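Local coordinates for protein pectate lyase (Cellvibrio cellulosa, PDB 1GXM) that cleaves polygalacturonate (pectate) by anti-beta-elimination, as the catalytic module of a larger family 10 polysaccharide lyase, at residues Trp183-Ala194 / Glu212-Leu223. Sequence-based numbering, arbitrary orientation.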
loop_
_atom_site.group_PDB
_atom_site.type_symbol
_atom_site.label_atom_id
_atom_site.label_comp_id
_atom_site.label_asym_id
_atom_site.label_seq_id
_atom_site.Cartn_x
_atom_site.Cartn_y
_atom_site.Cartn_z
ATOM N N TRP A 183 -7.202 10.370 9.288
ATOM C CA TRP A 183 -8.377 10.466 10.138
ATOM C C TRP A 183 -8.115 11.241 11.409
ATOM O O TRP A 183 -7.160 10.982 12.122
ATOM C CB TRP A 183 -8.867 9.071 10.491
ATOM C CG TRP A 183 -10.063 9.071 11.350
ATOM C CD1 TRP A 183 -10.103 8.749 12.656
ATOM C CD2 TRP A 183 -11.398 9.397 10.965
ATOM N NE1 TRP A 183 -11.386 8.856 13.135
ATOM C CE2 TRP A 183 -12.208 9.230 12.103
ATOM C CE3 TRP A 183 -12.004 9.759 9.755
ATOM C CZ2 TRP A 183 -13.579 9.452 12.084
ATOM C CZ3 TRP A 183 -13.365 9.990 9.742
ATOM C CH2 TRP A 183 -14.134 9.836 10.902
ATOM N N LYS A 184 -9.002 12.190 11.682
ATOM C CA LYS A 184 -8.952 12.976 12.900
ATOM C C LYS A 184 -9.959 12.363 13.833
ATOM O O LYS A 184 -11.171 12.403 13.621
ATOM C CB LYS A 184 -9.259 14.434 12.628
ATOM C CG LYS A 184 -8.162 15.127 11.847
ATOM C CD LYS A 184 -8.558 16.492 11.219
ATOM C CE LYS A 184 -9.671 17.231 11.893
ATOM N NZ LYS A 184 -10.247 18.281 10.992
ATOM N N GLN A 185 -9.406 11.756 14.859
ATOM C CA GLN A 185 -10.148 11.022 15.846
ATOM C C GLN A 185 -10.378 11.972 16.993
ATOM O O GLN A 185 -9.480 12.203 17.787
ATOM C CB GLN A 185 -9.319 9.842 16.301
ATOM C CG GLN A 185 -10.051 8.918 17.241
ATOM C CD GLN A 185 -9.193 7.754 17.558
ATOM O OE1 GLN A 185 -8.249 7.894 18.345
ATOM N NE2 GLN A 185 -9.453 6.615 16.917
ATOM N N ASN A 186 -11.581 12.536 17.041
ATOM C CA ASN A 186 -11.967 13.498 18.069
ATOM C C ASN A 186 -10.896 14.564 18.189
ATOM O O ASN A 186 -10.409 14.894 19.266
ATOM C CB ASN A 186 -12.225 12.775 19.383
ATOM C CG ASN A 186 -13.280 11.701 19.242
ATOM O OD1 ASN A 186 -14.375 11.955 18.713
ATOM N ND2 ASN A 186 -12.943 10.476 19.658
ATOM N N GLY A 187 -10.507 15.069 17.032
ATOM C CA GLY A 187 -9.573 16.168 16.954
ATOM C C GLY A 187 -8.115 15.788 16.837
ATOM O O GLY A 187 -7.310 16.673 16.633
ATOM N N VAL A 188 -7.777 14.502 16.973
ATOM C CA VAL A 188 -6.386 14.036 17.009
ATOM C C VAL A 188 -6.056 13.286 15.713
ATOM O O VAL A 188 -6.763 12.376 15.331
ATOM C CB VAL A 188 -6.158 13.081 18.175
ATOM C CG1 VAL A 188 -4.734 12.519 18.188
ATOM C CG2 VAL A 188 -6.467 13.794 19.501
ATOM N N LEU A 189 -4.986 13.668 15.039
ATOM C CA LEU A 189 -4.601 13.021 13.797
ATOM C C LEU A 189 -4.124 11.594 14.069
ATOM O O LEU A 189 -3.308 11.380 14.963
ATOM C CB LEU A 189 -3.474 13.805 13.143
ATOM C CG LEU A 189 -3.297 13.744 11.657
ATOM C CD1 LEU A 189 -4.576 14.091 10.864
ATOM C CD2 LEU A 189 -2.173 14.734 11.286
ATOM N N THR A 190 -4.615 10.626 13.290
ATOM C CA THR A 190 -4.281 9.215 13.492
ATOM C C THR A 190 -3.743 8.616 12.213
ATOM O O THR A 190 -2.665 8.960 11.802
ATOM C CB THR A 190 -5.462 8.409 14.091
ATOM O OG1 THR A 190 -6.622 8.462 13.252
ATOM C CG2 THR A 190 -5.873 9.000 15.456
ATOM N N VAL A 191 -4.491 7.714 11.586
ATOM C CA VAL A 191 -4.012 6.980 10.422
ATOM C C VAL A 191 -5.127 6.900 9.378
ATOM O O VAL A 191 -5.901 7.844 9.249
ATOM C CB VAL A 191 -3.385 5.623 10.800
ATOM C CG1 VAL A 191 -2.131 5.842 11.610
ATOM C CG2 VAL A 191 -4.366 4.706 11.531
ATOM N N TRP A 192 -5.188 5.807 8.626
ATOM C CA TRP A 192 -6.070 5.704 7.492
ATOM C C TRP A 192 -6.835 4.409 7.556
ATOM O O TRP A 192 -6.395 3.428 8.132
ATOM C CB TRP A 192 -5.279 5.724 6.158
ATOM C CG TRP A 192 -4.532 6.991 5.982
ATOM C CD1 TRP A 192 -4.944 8.088 5.298
ATOM C CD2 TRP A 192 -3.281 7.341 6.579
ATOM N NE1 TRP A 192 -4.021 9.087 5.412
ATOM C CE2 TRP A 192 -2.985 8.660 6.191
ATOM C CE3 TRP A 192 -2.362 6.657 7.375
ATOM C CZ2 TRP A 192 -1.830 9.317 6.599
ATOM C CZ3 TRP A 192 -1.230 7.295 7.781
ATOM C CH2 TRP A 192 -0.976 8.626 7.417
ATOM N N CYS A 193 -7.984 4.414 6.916
ATOM C CA CYS A 193 -8.726 3.208 6.597
ATOM C C CYS A 193 -8.068 2.531 5.416
ATOM O O CYS A 193 -7.335 3.130 4.664
ATOM C CB CYS A 193 -10.176 3.585 6.252
ATOM S SG CYS A 193 -11.304 2.200 6.225
ATOM N N ALA A 194 -8.355 1.254 5.225
ATOM C CA ALA A 194 -7.802 0.546 4.080
ATOM C C ALA A 194 -8.320 1.103 2.765
ATOM O O ALA A 194 -7.693 0.944 1.739
ATOM C CB ALA A 194 -8.055 -0.916 4.161
ATOM N N GLU A 212 -15.466 0.258 7.771
ATOM C CA GLU A 212 -14.870 1.552 8.037
ATOM C C GLU A 212 -14.148 1.488 9.367
ATOM O O GLU A 212 -14.693 1.038 10.358
ATOM C CB GLU A 212 -15.931 2.655 8.098
ATOM C CG GLU A 212 -16.904 2.677 6.911
ATOM C CD GLU A 212 -18.170 1.844 7.140
ATOM O OE1 GLU A 212 -18.131 0.753 7.771
ATOM O OE2 GLU A 212 -19.257 2.270 6.689
ATOM N N SER A 213 -12.923 1.978 9.363
ATOM C CA SER A 213 -12.000 1.701 10.434
ATOM C C SER A 213 -10.700 2.401 10.204
ATOM O O SER A 213 -10.434 2.885 9.110
ATOM C CB SER A 213 -11.729 0.212 10.497
ATOM O OG SER A 213 -11.300 -0.260 9.241
ATOM N N LEU A 214 -9.884 2.466 11.246
ATOM C CA LEU A 214 -8.451 2.678 11.044
ATOM C C LEU A 214 -7.796 1.343 10.790
ATOM O O LEU A 214 -8.055 0.350 11.479
ATOM C CB LEU A 214 -7.824 3.324 12.263
ATOM C CG LEU A 214 -8.434 4.672 12.622
ATOM C CD1 LEU A 214 -7.808 5.175 13.898
ATOM C CD2 LEU A 214 -8.239 5.666 11.525
ATOM N N SER A 215 -6.939 1.323 9.787
ATOM C CA SER A 215 -6.275 0.100 9.367
ATOM C C SER A 215 -4.923 -0.031 10.023
ATOM O O SER A 215 -3.998 0.716 9.734
ATOM C CB SER A 215 -6.067 0.079 7.862
ATOM O OG SER A 215 -5.397 -1.113 7.464
ATOM N N GLY A 216 -4.792 -1.023 10.888
ATOM C CA GLY A 216 -3.512 -1.326 11.477
ATOM C C GLY A 216 -2.536 -1.867 10.457
ATOM O O GLY A 216 -1.343 -1.660 10.579
ATOM N N SER A 217 -3.040 -2.578 9.456
ATOM C CA SER A 217 -2.195 -3.217 8.455
ATOM C C SER A 217 -1.722 -2.257 7.382
ATOM O O SER A 217 -0.563 -2.254 7.029
ATOM C CB SER A 217 -2.953 -4.364 7.804
ATOM O OG SER A 217 -4.243 -3.935 7.422
ATOM N N GLU A 218 -2.611 -1.438 6.854
ATOM C CA GLU A 218 -2.271 -0.638 5.675
ATOM C C GLU A 218 -1.666 0.696 6.018
ATOM O O GLU A 218 -1.032 1.315 5.174
ATOM C CB GLU A 218 -3.488 -0.430 4.761
ATOM C CG GLU A 218 -4.208 -1.706 4.382
ATOM C CD GLU A 218 -3.364 -2.716 3.636
ATOM O OE1 GLU A 218 -2.233 -2.421 3.223
ATOM O OE2 GLU A 218 -3.879 -3.817 3.435
ATOM N N SER A 219 -1.845 1.150 7.246
ATOM C CA SER A 219 -1.357 2.469 7.591
ATOM C C SER A 219 0.162 2.508 7.668
ATOM O O SER A 219 0.740 3.555 7.502
ATOM C CB SER A 219 -1.996 2.947 8.870
ATOM O OG SER A 219 -3.360 3.212 8.647
ATOM N N VAL A 220 0.807 1.360 7.853
ATOM C CA VAL A 220 2.268 1.271 7.865
ATOM C C VAL A 220 2.839 1.760 6.541
ATOM O O VAL A 220 3.705 2.630 6.492
ATOM C CB VAL A 220 2.719 -0.172 8.091
ATOM C CG1 VAL A 220 4.231 -0.303 7.971
ATOM C CG2 VAL A 220 2.219 -0.681 9.437
ATOM N N GLY A 221 2.321 1.219 5.447
ATOM C CA GLY A 221 2.835 1.562 4.140
ATOM C C GLY A 221 2.565 3.001 3.782
ATOM O O GLY A 221 3.343 3.626 3.063
ATOM N N VAL A 222 1.441 3.531 4.238
ATOM C CA VAL A 222 1.132 4.938 3.970
ATOM C C VAL A 222 2.181 5.810 4.657
ATOM O O VAL A 222 2.727 6.739 4.079
ATOM C CB VAL A 222 -0.265 5.310 4.462
ATOM C CG1 VAL A 222 -0.519 6.787 4.212
ATOM C CG2 VAL A 222 -1.334 4.495 3.759
ATOM N N LEU A 223 2.461 5.514 5.917
ATOM C CA LEU A 223 3.510 6.230 6.635
ATOM C C LEU A 223 4.868 6.081 5.966
ATOM O O LEU A 223 5.619 7.030 5.835
ATOM C CB LEU A 223 3.568 5.781 8.086
ATOM C CG LEU A 223 2.348 6.199 8.883
ATOM C CD1 LEU A 223 2.293 5.470 10.227
ATOM C CD2 LEU A 223 2.282 7.695 9.122
HETATM O O HOH W 1 -4.415 2.471 5.677
HETATM O O HOH W 2 -9.438 -0.649 7.282
#
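Trp192 lies with its six-membered ring beneath Val222, whose CG1 stands 3.4 Å from the ring centroid and only 1° off the normal, a CH-pi contact over one face. In this module, which has the (alpha/alpha)3 toroid fold of family 10 pectate lyases, the chain leaving the beta hairpin 184-189, with its type I' turn, packs against the turn leading into helix 219-226. Val222 has CG1 anti to the backbone N (chi1 178°), which lays that methyl on the indole. Leu223 meets the same ring at its edge, CD2 lying 3.8 Å from CZ3, while Trp192 NE1 is hydrogen-bonded to Ile178 O. At the other end of the contact, Leu214 CG is anti to its carbonyl carbon (chi1 -59°), and the two methyls push into the base of the hairpin: CD2 sits 3.6 Å from Trp183 CB, and CD1 touches both Thr190 OG1 (3.6 Å) and Gln185 NE2 (3.7 Å). That amide is held by Arg250 NH1 at OE1 and by Leu283 O and Asn286 OD1 at NE2. Trp245 of helix 233-246 also packs on Leu214 and Val191. Between these two sites, Trp192 uses both backbone polar atoms: its O takes a nearly straight bond from Ser215 N (2.7 Å), and its N donates to Ser219 OG at 3.2 Å. Ser215 OG meanwhile accepts from Glu218 N in an ST motif. Ser219 OG spends its own proton on Ser215 O, 2.8 Å away, lying in the carbonyl plane on a lone pair.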